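Local coordinates for methyltransferase domain-containing protein (Deinococcus radiodurans, PDB 3M33) that is of unknown function but has a Rossmann-like fold consistent with a methyltransferase, at residues E35-D39 against V116-G120; A71-A75 against G107-F112. All blocks are in the same frame, centred on the assembly; numbering follows the deposited sequence.

How the contacts relate
Strand 112-118 ties the two contacts together: contact 2 takes in its first residue, Phe112, and contact 1 its last ones, so they mark opposite ends of the same strand with centres about 19 Å apart. Contact 2 is nested inside the loop closed by contact 1. They meet through Val116 CG1, which lies 4.2 Å from Trp73 CZ2. Contact 1 lies at the C-terminal edge of the parallel strands, where class I methyltransferases usually bind their cofactor; a glycerol whose nearest atom is about 3 Å from the Arg118 side chain and a sulfate at Arg119, both probably from the crystallisation liquor, may mark a pocket there. Contact 2 lies at the opposite, N-terminal ends of the strands.

Contact 1 (E35-D39 against V116-G120); sequences ELTFD and VSRRG. With SO4 (sulfate ion), chain F.
Glu35 faces two consecutive arginines, Arg118 and Arg119, at the C-terminal end of strand 112-118 in a Rossmann-like fold, as in class I methyltransferases, where the start of helix 36-45 comes down beside the sheet. A salt-bridge network carries the contact. The extended Glu35 chain is long enough to give one oxygen to each arginine: OE1 receives Arg118 NH1 at 2.8 Å, with carboxylate and guanidinium only 25° from coplanar, while OE2 receives Arg119 NH1 at 2.7 Å and the two planes stand steeply to each other. Arg210 on strand 204-216 also bridges to OE2.

One turn further along the helix, the shorter Asp39 reaches Arg118 as well. Its OD1 is gripped by both terminal nitrogens, NH2 at 2.9 Å and NH1 at 3.2 Å; OD1 lies in the guanidinium plane, but the carboxylate is turned 79° to it. Arg118 bends at CG-CD (chi3 -60°), which brings its end back toward the helix, and its NE pairs with Asp62. Asp39 OD2 goes to Arg65, so helix 61-66 joins the network. Arginine suits position 118: its several N-H groups serve Glu35, Asp39 and Asp62 at once, and the three acids probably balance its charge and hold the guanidinium's rotation.

Arg119 leaves the strand in a left-handed backbone conformation and directs NE and NH2 to O1 of a sulfate, probably from the crystallisation liquor; the NE to O1 distance of 2.6 Å is short, so the ion's exact placement is doubtful.

The ring of Phe38 stands steeply to the Arg118 guanidinium, with CE2 over its centre, 3.5 Å above the plane. Flat and apolar, it fits between the arginine and the buried Leu139, Val141 and Leu212, and its CZ makes apolar contact with Val116 CG2 at 3.8 Å.

Contact 2 (A71-A75 against G107-F112); sequences ARWAA and GLGAPF
The carbonyl oxygen of Leu108 is gripped by both terminal nitrogens of Arg72, NH1 at 2.9 Å and NH2 at 2.8 Å. The oxygen lies close to the guanidinium plane, at the edge of the group, but the two donors use it differently: NH1 approaches within the carbonyl plane, whereas NH2 stands 46° out of it. Arginine suits the place: its length spans from strand 72-77 to the loop, and its two terminal N-H groups share one oxygen. The chain runs extended from CG to NE, CG lying opposite the backbone N (chi1 180°), which carries the guanidinium straight out to the loop. Its third nitrogen, NE, forms a salt bridge to Asp94 at the neighbouring edge strand; with the double grip on Leu108 O, this bond would help fix the guanidinium's rotation.

Small residues make room around that head. Ala74, two residues along the strand, puts CB 3.6 Å above one face of the guanidinium, toward its rim. Across from it Gly109 brings CA to 3.8 Å from Arg72 NH1, a closeness that glycine permits; the positive phi of both Gly107 and Gly109 likewise favours glycine in this tight loop.

Phe112 comes in on the same side of the guanidinium as Ala74. Its ring lies within 15° of the guanidinium plane yet meets it obliquely, CE1 standing 3.5 Å from Arg72 NH1, and the same CE1 packs 3.8 Å from Ala74 CB. Leu53 of the intervening strand 51-55 also touches this buried ring. The loop thus closes over the N-terminal ends of parallel strands 72-77 and 112-118, the edge remote from the usual cofactor site in Rossmann-like folds of the kind class I methyltransferases adopt.

Contact 1 (E35-D39 against V116-G120)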
loop_
_atom_site.group_PDB
_atom_site.type_symbol
_atom_site.label_atom_id
_atom_site.label_comp_id
_atom_site.label_asym_id
_atom_site.label_seq_id
_atom_site.Cartn_x
_atom_site.Cartn_y
_atom_site.Cartn_z
ATOM N N GLU A 35 -3.877 3.430 9.234
ATOM C CA GLU A 35 -2.512 3.317 8.705
ATOM C C GLU A 35 -1.499 4.173 9.454
ATOM O O GLU A 35 -0.335 4.213 9.082
ATOM C CB GLU A 35 -2.474 3.599 7.196
ATOM C CG GLU A 35 -3.114 2.477 6.370
ATOM C CD GLU A 35 -3.176 2.781 4.882
ATOM O OE1 GLU A 35 -2.300 3.517 4.393
ATOM O OE2 GLU A 35 -4.097 2.271 4.199
ATOM N N LEU A 36 -1.919 4.843 10.524
ATOM C CA LEU A 36 -0.968 5.643 11.316
ATOM C C LEU A 36 0.217 4.813 11.813
ATOM O O LEU A 36 1.349 5.294 11.836
ATOM C CB LEU A 36 -1.639 6.316 12.515
ATOM C CG LEU A 36 -2.674 7.397 12.199
ATOM C CD1 LEU A 36 -3.354 7.880 13.487
ATOM C CD2 LEU A 36 -2.038 8.558 11.432
ATOM N N THR A 37 -0.041 3.570 12.214
ATOM C CA THR A 37 1.012 2.746 12.809
ATOM C C THR A 37 2.030 2.391 11.748
ATOM O O THR A 37 3.230 2.372 12.006
ATOM C CB THR A 37 0.445 1.468 13.480
ATOM O OG1 THR A 37 -0.541 1.845 14.447
ATOM C CG2 THR A 37 1.557 0.690 14.201
ATOM N N PHE A 38 1.544 2.159 10.532
ATOM C CA PHE A 38 2.419 1.863 9.409
ATOM C C PHE A 38 3.354 3.051 9.144
ATOM O O PHE A 38 4.545 2.870 8.912
ATOM C CB PHE A 38 1.583 1.547 8.158
ATOM C CG PHE A 38 2.397 1.405 6.894
ATOM C CD1 PHE A 38 2.888 0.170 6.504
ATOM C CD2 PHE A 38 2.649 2.502 6.092
ATOM C CE1 PHE A 38 3.614 0.036 5.348
ATOM C CE2 PHE A 38 3.379 2.377 4.921
ATOM C CZ PHE A 38 3.868 1.141 4.555
ATOM N N ASP A 39 2.818 4.266 9.176
ATOM C CA ASP A 39 3.653 5.453 8.968
ATOM C C ASP A 39 4.711 5.551 10.053
ATOM O O ASP A 39 5.854 5.855 9.764
ATOM C CB ASP A 39 2.829 6.750 8.993
ATOM C CG ASP A 39 1.916 6.889 7.799
ATOM O OD1 ASP A 39 1.934 6.006 6.917
ATOM O OD2 ASP A 39 1.165 7.884 7.762
ATOM N N VAL A 116 9.425 -1.963 0.839
ATOM C CA VAL A 116 8.197 -1.494 1.438
ATOM C C VAL A 116 7.035 -1.536 0.441
ATOM O O VAL A 116 7.223 -1.356 -0.770
ATOM C CB VAL A 116 8.382 -0.082 2.009
ATOM C CG1 VAL A 116 8.672 0.894 0.905
ATOM C CG2 VAL A 116 7.140 0.344 2.756
ATOM N N SER A 117 5.831 -1.805 0.941
ATOM C CA SER A 117 4.658 -1.811 0.073
ATOM C C SER A 117 3.419 -1.385 0.829
ATOM O O SER A 117 2.984 -2.081 1.751
ATOM C CB SER A 117 4.441 -3.211 -0.505
ATOM O OG SER A 117 3.241 -3.266 -1.249
ATOM N N ARG A 118 2.847 -0.250 0.439
ATOM C CA ARG A 118 1.611 0.200 1.058
ATOM C C ARG A 118 0.446 -0.282 0.206
ATOM O O ARG A 118 0.124 0.328 -0.806
ATOM C CB ARG A 118 1.576 1.729 1.206
ATOM C CG ARG A 118 0.302 2.239 1.914
ATOM C CD ARG A 118 0.079 3.764 1.777
ATOM N NE ARG A 118 1.171 4.561 2.344
ATOM C CZ ARG A 118 1.238 4.974 3.612
ATOM N NH1 ARG A 118 0.279 4.658 4.494
ATOM N NH2 ARG A 118 2.272 5.709 4.007
ATOM N N ARG A 119 -0.155 -1.405 0.589
ATOM C CA ARG A 119 -1.297 -1.958 -0.147
ATOM C C ARG A 119 -0.932 -2.284 -1.594
ATOM O O ARG A 119 -1.777 -2.262 -2.496
ATOM C CB ARG A 119 -2.487 -0.994 -0.071
ATOM C CG ARG A 119 -2.926 -0.727 1.395
ATOM C CD ARG A 119 -3.726 0.576 1.575
ATOM N NE ARG A 119 -5.018 0.549 0.904
ATOM C CZ ARG A 119 -6.062 1.323 1.213
ATOM N NH1 ARG A 119 -5.992 2.211 2.215
ATOM N NH2 ARG A 119 -7.193 1.201 0.518
ATOM N N GLY A 120 0.340 -2.585 -1.805
ATOM C CA GLY A 120 0.863 -2.832 -3.134
ATOM C C GLY A 120 1.034 -4.312 -3.384
ATOM O O GLY A 120 0.402 -5.125 -2.714
HETATM S S SO4 F . -6.416 -1.330 -2.232
HETATM O O1 SO4 F . -6.311 -0.617 -0.974
HETATM O O2 SO4 F . -6.969 -0.429 -3.248
HETATM O O3 SO4 F . -5.091 -1.800 -2.632
HETATM O O4 SO4 F . -7.293 -2.489 -2.086
#

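Contact 2 (A71-A75 against G107-F112)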
loop_
_atom_site.group_PDB
_atom_site.type_symbol
_atom_site.label_atom_id
_atom_site.label_comp_id
_atom_site.label_asym_id
_atom_site.label_seq_id
_atom_site.Cartn_x
_atom_site.Cartn_y
_atom_site.Cartn_z
ATOM N N ALA A 71 18.835 7.057 2.027
ATOM C CA ALA A 71 19.993 7.267 1.162
ATOM C C ALA A 71 19.559 7.206 -0.291
ATOM O O ALA A 71 20.043 7.965 -1.125
ATOM C CB ALA A 71 21.054 6.187 1.414
ATOM N N ARG A 72 18.658 6.272 -0.587
ATOM C CA ARG A 72 18.123 6.100 -1.937
ATOM C C ARG A 72 16.715 5.517 -1.818
ATOM O O ARG A 72 16.485 4.623 -1.013
ATOM C CB ARG A 72 19.017 5.160 -2.752
ATOM C CG ARG A 72 18.533 4.918 -4.184
ATOM C CD ARG A 72 19.554 4.146 -5.012
ATOM N NE ARG A 72 19.085 3.946 -6.384
ATOM C CZ ARG A 72 18.644 2.788 -6.861
ATOM N NH1 ARG A 72 18.636 1.716 -6.079
ATOM N NH2 ARG A 72 18.225 2.697 -8.120
ATOM N N TRP A 73 15.773 6.043 -2.590
ATOM C CA TRP A 73 14.426 5.479 -2.644
ATOM C C TRP A 73 14.164 5.023 -4.069
ATOM O O TRP A 73 13.843 5.834 -4.938
ATOM C CB TRP A 73 13.386 6.531 -2.241
ATOM C CG TRP A 73 11.986 6.017 -2.029
ATOM C CD1 TRP A 73 11.029 5.778 -2.988
ATOM C CD2 TRP A 73 11.369 5.721 -0.768
ATOM N NE1 TRP A 73 9.871 5.342 -2.399
ATOM C CE2 TRP A 73 10.052 5.296 -1.038
ATOM C CE3 TRP A 73 11.805 5.776 0.562
ATOM C CZ2 TRP A 73 9.174 4.914 -0.030
ATOM C CZ3 TRP A 73 10.922 5.387 1.569
ATOM C CH2 TRP A 73 9.630 4.961 1.266
ATOM N N ALA A 74 14.327 3.732 -4.324
ATOM C CA ALA A 74 13.977 3.188 -5.629
ATOM C C ALA A 74 12.511 2.759 -5.563
ATOM O O ALA A 74 12.046 2.303 -4.523
ATOM C CB ALA A 74 14.886 2.003 -5.981
ATOM N N ALA A 75 11.779 2.912 -6.659
ATOM C CA ALA A 75 10.340 2.656 -6.637
ATOM C C ALA A 75 9.872 2.171 -8.009
ATOM O O ALA A 75 10.427 2.587 -9.037
ATOM C CB ALA A 75 9.606 3.922 -6.257
ATOM N N GLY A 107 19.317 -1.780 -13.836
ATOM C CA GLY A 107 19.649 -0.601 -13.061
ATOM C C GLY A 107 18.912 -0.459 -11.742
ATOM O O GLY A 107 19.076 0.550 -11.060
ATOM N N LEU A 108 18.115 -1.462 -11.372
ATOM C CA LEU A 108 17.295 -1.370 -10.162
ATOM C C LEU A 108 18.151 -0.988 -8.960
ATOM O O LEU A 108 17.794 -0.099 -8.197
ATOM C CB LEU A 108 16.536 -2.674 -9.876
ATOM C CG LEU A 108 15.477 -2.510 -8.778
ATOM C CD1 LEU A 108 14.416 -1.533 -9.235
ATOM C CD2 LEU A 108 14.834 -3.834 -8.369
ATOM N N GLY A 109 19.290 -1.650 -8.804
ATOM C CA GLY A 109 20.233 -1.268 -7.767
ATOM C C GLY A 109 20.171 -2.051 -6.462
ATOM O O GLY A 109 20.625 -1.554 -5.430
ATOM N N ALA A 110 19.610 -3.262 -6.495
ATOM C CA ALA A 110 19.717 -4.174 -5.358
ATOM C C ALA A 110 21.191 -4.259 -4.950
ATOM O O ALA A 110 22.072 -4.069 -5.792
ATOM C CB ALA A 110 19.181 -5.563 -5.730
ATOM N N PRO A 111 21.472 -4.569 -3.670
ATOM C CA PRO A 111 20.529 -4.993 -2.632
ATOM C C PRO A 111 19.953 -3.809 -1.865
ATOM O O PRO A 111 20.520 -2.714 -1.900
ATOM C CB PRO A 111 21.402 -5.838 -1.693
ATOM C CG PRO A 111 22.827 -5.398 -1.963
ATOM C CD PRO A 111 22.826 -4.417 -3.117
ATOM N N PHE A 112 18.834 -4.037 -1.178
ATOM C CA PHE A 112 18.160 -2.980 -0.435
ATOM C C PHE A 112 18.068 -3.331 1.052
ATOM O O PHE A 112 17.973 -4.506 1.413
ATOM C CB PHE A 112 16.752 -2.768 -1.003
ATOM C CG PHE A 112 16.739 -2.307 -2.431
ATOM C CD1 PHE A 112 16.908 -0.957 -2.741
ATOM C CD2 PHE A 112 16.546 -3.215 -3.463
ATOM C CE1 PHE A 112 16.900 -0.525 -4.062
ATOM C CE2 PHE A 112 16.521 -2.792 -4.794
ATOM C CZ PHE A 112 16.706 -1.447 -5.099
#